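Local coordinates for protein arylmalonate decarboxylase (Bordetella bronchiseptica, PDB 3IXL) that catalyses the cofactor-free decarboxylation of 2-aryl-2-methylmalonates to 2-arylpropionates and carbon dioxide, at residues T124-I127 / D128-E132; T75-S78 / F79-G82; A135-L138 / A139-L143. The protein carries 2 engineered substitutions. All coordinates share one frame; numbering follows the deposited sequence.

Interaction 1 of 3, residues T124-I127 / D128-E132; sequences TAYI and DDVNE. With PAC (2-phenylacetic acid), chain C.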
# COMPACT_ATOMS: atom_id res chain seq x y z
N THR A 124 0.48 -9.30 7.77
CA THR A 124 0.36 -7.86 8.05
C THR A 124 1.19 -7.42 9.23
O THR A 124 1.65 -8.24 10.04
CB THR A 124 -1.09 -7.43 8.34
OG1 THR A 124 -1.35 -7.62 9.74
CG2 THR A 124 -2.10 -8.19 7.48
N ALA A 125 1.36 -6.10 9.35
CA ALA A 125 2.09 -5.51 10.45
C ALA A 125 1.17 -5.23 11.65
O ALA A 125 1.66 -4.86 12.70
CB ALA A 125 2.75 -4.21 10.00
N TYR A 126 -0.14 -5.40 11.46
CA TYR A 126 -1.13 -4.74 12.33
C TYR A 126 -1.62 -5.52 13.54
O TYR A 126 -1.42 -6.73 13.65
CB TYR A 126 -2.39 -4.40 11.54
CG TYR A 126 -2.21 -3.78 10.18
CD1 TYR A 126 -2.79 -4.37 9.05
CD2 TYR A 126 -1.54 -2.57 10.02
CE1 TYR A 126 -2.67 -3.79 7.80
CE2 TYR A 126 -1.41 -1.98 8.76
CZ TYR A 126 -1.98 -2.60 7.66
OH TYR A 126 -1.88 -2.03 6.41
N ILE A 127 -2.28 -4.78 14.43
CA ILE A 127 -3.11 -5.39 15.49
C ILE A 127 -4.46 -5.83 14.91
O ILE A 127 -4.86 -5.40 13.82
CB ILE A 127 -3.30 -4.46 16.73
CG1 ILE A 127 -4.00 -3.15 16.35
CG2 ILE A 127 -1.95 -4.19 17.40
CD1 ILE A 127 -4.43 -2.29 17.57
N ASP A 128 -5.18 -6.68 15.64
CA ASP A 128 -6.31 -7.40 15.06
C ASP A 128 -7.54 -6.60 14.69
O ASP A 128 -8.25 -6.99 13.77
CB ASP A 128 -6.68 -8.63 15.91
CG ASP A 128 -5.74 -9.80 15.68
OD1 ASP A 128 -4.99 -9.80 14.66
OD2 ASP A 128 -5.75 -10.73 16.51
N ASP A 129 -7.79 -5.47 15.36
CA ASP A 129 -8.91 -4.63 14.93
C ASP A 129 -8.66 -4.18 13.49
O ASP A 129 -9.58 -4.19 12.67
CB ASP A 129 -9.11 -3.41 15.84
CG ASP A 129 -10.32 -2.56 15.45
OD1 ASP A 129 -11.29 -3.09 14.87
OD2 ASP A 129 -10.29 -1.35 15.75
N VAL A 130 -7.43 -3.80 13.20
CA VAL A 130 -7.06 -3.38 11.86
C VAL A 130 -7.09 -4.57 10.89
O VAL A 130 -7.58 -4.44 9.76
CB VAL A 130 -5.71 -2.64 11.85
CG1 VAL A 130 -5.32 -2.23 10.44
CG2 VAL A 130 -5.78 -1.39 12.74
N ASN A 131 -6.61 -5.75 11.33
CA ASN A 131 -6.69 -6.95 10.49
C ASN A 131 -8.11 -7.36 10.12
O ASN A 131 -8.36 -7.77 8.99
CB ASN A 131 -5.95 -8.11 11.16
CG ASN A 131 -4.47 -7.86 11.28
OD1 ASN A 131 -3.87 -7.27 10.37
ND2 ASN A 131 -3.87 -8.28 12.39
N GLU A 132 -9.03 -7.22 11.08
CA GLU A 132 -10.44 -7.52 10.83
C GLU A 132 -11.01 -6.56 9.79
O GLU A 132 -11.75 -6.97 8.90
CB GLU A 132 -11.25 -7.43 12.12
CG GLU A 132 -10.98 -8.56 13.10
CD GLU A 132 -11.80 -8.46 14.38
OE1 GLU A 132 -11.63 -9.34 15.25
OE2 GLU A 132 -12.62 -7.53 14.52
C1 PAC C . -0.54 1.18 6.38
C2 PAC C . 0.16 1.96 7.48
C1' PAC C . 1.42 2.74 7.18
C2' PAC C . 2.30 2.91 8.26
C3' PAC C . 3.49 3.62 8.11
C4' PAC C . 3.80 4.19 6.88
C5' PAC C . 2.92 4.03 5.79
C6' PAC C . 1.73 3.31 5.94
O1 PAC C . -0.10 1.10 5.20
O2 PAC C . -1.61 0.60 6.74

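Interaction 2 of 3, residues T75-S78 / F79-G82; sequences TSLS and FYRG. With PAC (2-phenylacetic acid), chain C.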
# COMPACT_ATOMS: atom_id res chain seq x y z
N THR A 75 -2.40 2.17 3.62
CA THR A 75 -3.40 1.15 3.35
C THR A 75 -4.52 1.28 4.38
O THR A 75 -5.70 1.45 4.02
CB THR A 75 -2.80 -0.28 3.41
OG1 THR A 75 -1.40 -0.26 3.11
CG2 THR A 75 -3.53 -1.21 2.45
N SER A 76 -4.15 1.24 5.65
CA SER A 76 -5.16 1.20 6.70
C SER A 76 -5.96 2.49 6.85
O SER A 76 -7.16 2.45 7.14
CB SER A 76 -4.56 0.70 8.03
OG SER A 76 -3.47 1.50 8.44
N LEU A 77 -5.33 3.63 6.62
CA LEU A 77 -6.05 4.91 6.64
C LEU A 77 -7.15 4.90 5.58
O LEU A 77 -8.19 5.54 5.76
CB LEU A 77 -5.08 6.06 6.38
CG LEU A 77 -5.32 7.51 6.73
CD1 LEU A 77 -5.95 7.68 8.09
CD2 LEU A 77 -3.95 8.12 6.74
N SER A 78 -6.91 4.18 4.49
CA SER A 78 -7.87 4.11 3.39
C SER A 78 -8.87 2.94 3.44
O SER A 78 -9.92 3.04 2.82
CB SER A 78 -7.19 4.23 2.02
OG SER A 78 -6.17 3.26 1.83
N PHE A 79 -8.57 1.88 4.21
CA PHE A 79 -9.52 0.76 4.33
C PHE A 79 -10.30 0.67 5.65
O PHE A 79 -11.26 -0.11 5.73
CB PHE A 79 -8.91 -0.61 3.94
CG PHE A 79 -7.91 -1.19 4.94
CD1 PHE A 79 -8.28 -1.53 6.25
CD2 PHE A 79 -6.60 -1.46 4.54
CE1 PHE A 79 -7.36 -2.06 7.15
CE2 PHE A 79 -5.67 -2.00 5.41
CZ PHE A 79 -6.04 -2.31 6.72
N TYR A 80 -9.91 1.44 6.67
CA TYR A 80 -10.44 1.17 8.02
C TYR A 80 -11.94 1.39 8.19
O TYR A 80 -12.53 0.91 9.15
CB TYR A 80 -9.67 1.88 9.12
CG TYR A 80 -9.97 3.35 9.38
CD1 TYR A 80 -9.59 4.34 8.47
CD2 TYR A 80 -10.56 3.75 10.59
CE1 TYR A 80 -9.83 5.68 8.74
CE2 TYR A 80 -10.78 5.10 10.87
CZ TYR A 80 -10.42 6.06 9.94
OH TYR A 80 -10.63 7.40 10.22
N ARG A 81 -12.53 2.15 7.26
CA ARG A 81 -13.95 2.46 7.32
C ARG A 81 -14.74 1.69 6.27
O ARG A 81 -15.95 1.88 6.14
CB ARG A 81 -14.16 3.96 7.15
CG ARG A 81 -13.78 4.75 8.39
CD ARG A 81 -13.89 6.24 8.14
NE ARG A 81 -13.79 7.01 9.38
CZ ARG A 81 -13.60 8.32 9.44
NH1 ARG A 81 -13.47 9.04 8.32
NH2 ARG A 81 -13.53 8.92 10.62
N GLY A 82 -14.07 0.81 5.53
CA GLY A 82 -14.73 0.01 4.51
C GLY A 82 -14.52 0.53 3.10
O GLY A 82 -13.90 1.60 2.90
C1 PAC C . -0.54 1.18 6.38
C2 PAC C . 0.16 1.96 7.48
C1' PAC C . 1.42 2.74 7.18
C2' PAC C . 2.30 2.91 8.26
C3' PAC C . 3.49 3.62 8.11
C4' PAC C . 3.80 4.19 6.88
C5' PAC C . 2.92 4.03 5.79
C6' PAC C . 1.73 3.31 5.94
O1 PAC C . -0.10 1.10 5.20
O2 PAC C . -1.61 0.60 6.74
O HOH W 1 -12.10 2.92 4.53

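Interaction 3 of 3, residues A135-L138 / A139-L143; sequences AAFL and AEESL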
# COMPACT_ATOMS: atom_id res chain seq x y z
N ALA A 135 -9.71 -7.56 6.36
CA ALA A 135 -10.48 -8.70 5.84
C ALA A 135 -11.87 -8.30 5.36
O ALA A 135 -12.32 -8.77 4.30
CB ALA A 135 -10.57 -9.81 6.88
N ALA A 136 -12.55 -7.43 6.10
CA ALA A 136 -13.88 -6.97 5.72
C ALA A 136 -13.85 -6.16 4.42
O ALA A 136 -14.72 -6.32 3.55
CB ALA A 136 -14.51 -6.16 6.84
N PHE A 137 -12.85 -5.28 4.30
CA PHE A 137 -12.64 -4.49 3.09
C PHE A 137 -12.43 -5.40 1.88
O PHE A 137 -13.08 -5.22 0.84
CB PHE A 137 -11.43 -3.56 3.28
CG PHE A 137 -11.01 -2.83 2.03
CD1 PHE A 137 -11.67 -1.68 1.61
CD2 PHE A 137 -9.93 -3.29 1.29
CE1 PHE A 137 -11.26 -1.01 0.45
CE2 PHE A 137 -9.53 -2.63 0.13
CZ PHE A 137 -10.20 -1.49 -0.29
N LEU A 138 -11.54 -6.37 2.01
CA LEU A 138 -11.27 -7.28 0.89
C LEU A 138 -12.52 -8.07 0.48
O LEU A 138 -12.80 -8.21 -0.71
CB LEU A 138 -10.10 -8.22 1.20
CG LEU A 138 -8.74 -7.54 1.42
CD1 LEU A 138 -7.76 -8.53 2.03
CD2 LEU A 138 -8.19 -6.95 0.13
N ALA A 139 -13.28 -8.55 1.47
CA ALA A 139 -14.54 -9.25 1.19
C ALA A 139 -15.56 -8.36 0.48
O ALA A 139 -16.25 -8.81 -0.43
CB ALA A 139 -15.12 -9.84 2.47
N GLU A 140 -15.65 -7.09 0.90
CA GLU A 140 -16.53 -6.13 0.23
C GLU A 140 -16.16 -5.97 -1.24
O GLU A 140 -17.02 -5.66 -2.08
CB GLU A 140 -16.45 -4.75 0.90
CG GLU A 140 -17.23 -4.59 2.19
CD GLU A 140 -17.13 -3.17 2.76
OE1 GLU A 140 -18.18 -2.57 3.08
OE2 GLU A 140 -16.00 -2.66 2.89
N GLU A 141 -14.87 -6.17 -1.54
CA GLU A 141 -14.34 -5.99 -2.88
C GLU A 141 -14.23 -7.31 -3.65
O GLU A 141 -13.49 -7.40 -4.64
CB GLU A 141 -12.98 -5.28 -2.80
CG GLU A 141 -13.10 -3.81 -2.39
CD GLU A 141 -13.56 -2.90 -3.52
OE1 GLU A 141 -13.68 -3.37 -4.67
OE2 GLU A 141 -13.77 -1.70 -3.25
N SER A 142 -14.96 -8.31 -3.19
CA SER A 142 -15.08 -9.61 -3.86
C SER A 142 -13.81 -10.46 -3.85
O SER A 142 -13.61 -11.32 -4.72
CB SER A 142 -15.62 -9.45 -5.29
OG SER A 142 -16.91 -8.87 -5.27
N LEU A 143 -12.96 -10.24 -2.85
CA LEU A 143 -11.81 -11.11 -2.62
C LEU A 143 -12.10 -11.97 -1.40
O LEU A 143 -13.02 -11.68 -0.63
CB LEU A 143 -10.53 -10.29 -2.41
CG LEU A 143 -10.13 -9.39 -3.58
CD1 LEU A 143 -8.96 -8.51 -3.20
CD2 LEU A 143 -9.82 -10.21 -4.82

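Interaction 1 of 3, residues T124-I127 / D128-E132
Ile127, the N-cap residue of helix 128-140, turns its carbonyl into the first turn, where Ile127 O takes the backbone N of Asn131 at 3.1 Å. Just upstream, Thr124 OG1 accepts from the backbone N of Tyr126, an ST turn that bends the chain as it leaves strand 119-124. The same hydroxyl donates to Asn131 OD1, with Thr124 OG1 and Asn131 OD1 2.6 Å apart. The other end of that amide is busy too: Asn131 ND2 meets Asp128 OD1 at 3.0 Å, almost exactly in the amide plane and on the anti lone pair of the carboxylate. A bent bond also runs from Asn131 ND2 to Tyr126 O at 3.2 Å, reaching the oxygen from above its carbonyl plane.

The tyrosine ring lies against the helix. Val130 has CG1 anti to the backbone N (chi1 179°), which sets that methyl over one face of the ring, 3.7 Å from its centroid in a CH-pi contact. Asn131 OD1 sits at the ring edge, near CD1. At the far end of the ring, Tyr126 OH donates to PAC O2 at 2.7 Å, and Ser187 OG is a second partner of this hydroxyl.

With both ends of its amide bonded, Asn131 is fixed in rotation and ties the turn to the helix. Asn131 and Val130 thus form a second shell behind Tyr126, consistent with a phenol held ready for the ligand carboxylate.

Interaction 2 of 3, residues T75-S78 / F79-G82
Ser76 OG and the ring of Phe79 both swing between their own backbone N and carbonyl carbon (chi1 57° and 73°), which sends the hydroxyl to the ligand and lays the ring back against the helix. One face of the Phe79 ring takes Ser76 CA, 3.6 Å from the centroid in a CH-pi contact, while Thr75 CG2 touches the ring edge in its plane, 3.7 Å from Phe79 CD2. Backbone bonds hold this turn: Phe79 N to Thr75 O at 2.9 Å, and Tyr80 N to Ser76 O. The Tyr80 ring brings its edge to Leu77 O, a buried oxygen with no hydrogen-bond partner.

Thr75 and Ser76 grip the carboxylate of phenylacetate with four bonds. Thr75 N and Thr75 OG1 both donate to PAC O1, with Thr75 OG1 2.8 Å from PAC O1. Ser76 N and Ser76 OG do the same for PAC O2, with Ser76 OG 2.7 Å from PAC O2. The N-terminal side of this short helix would probably favour the negative charge. Tyr48 OH is hydrogen-bonded to Ser76 OG, and Ser211 OG to Thr75 OG1.

A type I turn from Phe79 to Gly82 ends the short helix, and one water joins Ser78 O, Arg81 N and Gly82 O. Helix 75-79 follows strand 67-72; Phe79 packs on Val130, Leu134 and Phe137 of helix 128-140, and Thr75 on Met104 and Ser105 of helix 104-114.

Interaction 3 of 3, residues A135-L138 / A139-L143
Leu138 O is gripped by two backbone N-H groups, Leu143 N at 3.0 Å and, through a weak bond, Glu141 N. The first of these is the long bond of a Schellman motif, which ends helix 128-140; its companion runs from Ser142 N to Ala139 O at 3.1 Å. Ser142 is the C-prime residue, its positive phi (69°) turning the chain out of the helix and on to strand 144-145, the second strand of a beta-alpha-beta unit that begins with strand 119-124. One turn back the helix is still regular, with Ala139 N bonded to Ala135 O and Glu140 N to Ala136 O at 2.9 Å.

The turn brings Leu143 back beside Leu138. These two leucines cross obliquely and meet by their branch ends, Leu138 CD2 against Leu143 CD1 at 3.8 Å, a hydrophobic closure alongside the Schellman bonds. Leu143 also packs on Leu112 of helix 104-114, and Leu138 on Pro145.

Just past the last helical residue, Glu141 bends at its second torsion (chi2 -78°), and its carboxylate forms a salt bridge with Arg113. Glu141 CG lies over one face of the Phe137 ring, toward the rim. That ring is buried against helices 83-97 and 104-114, touching Ala83, Asn86, Ser105 and Leu109. Glu140, by contrast, is extended beyond CG: its OE2 accepts from the backbone N of Ala83, at the start of helix 83-97, while Glu140 CG passes 3.3 Å from Ala136 O.

In the fold
Along the chain interaction 2 comes first, then interaction 1, then interaction 3. Interactions 1 and 3 lie at the two ends of helix 128-140, their centres about 14 Å apart, and interaction 2 touches both, with centres about 11 Å from interaction 1 and 12 Å from interaction 3. Phe79 is the shared piece: its ring meets Tyr126 and Val130, and its CB lies 3.6 Å from Phe137 CG. Interactions 1 and 2 both reach the bound phenylacetate, each from residues just beyond the end of a strand, 67-72 in one four-stranded parallel sheet and 119-124 in the other. The pocket therefore draws on both sheets, while interaction 3 finishes the helix away from it.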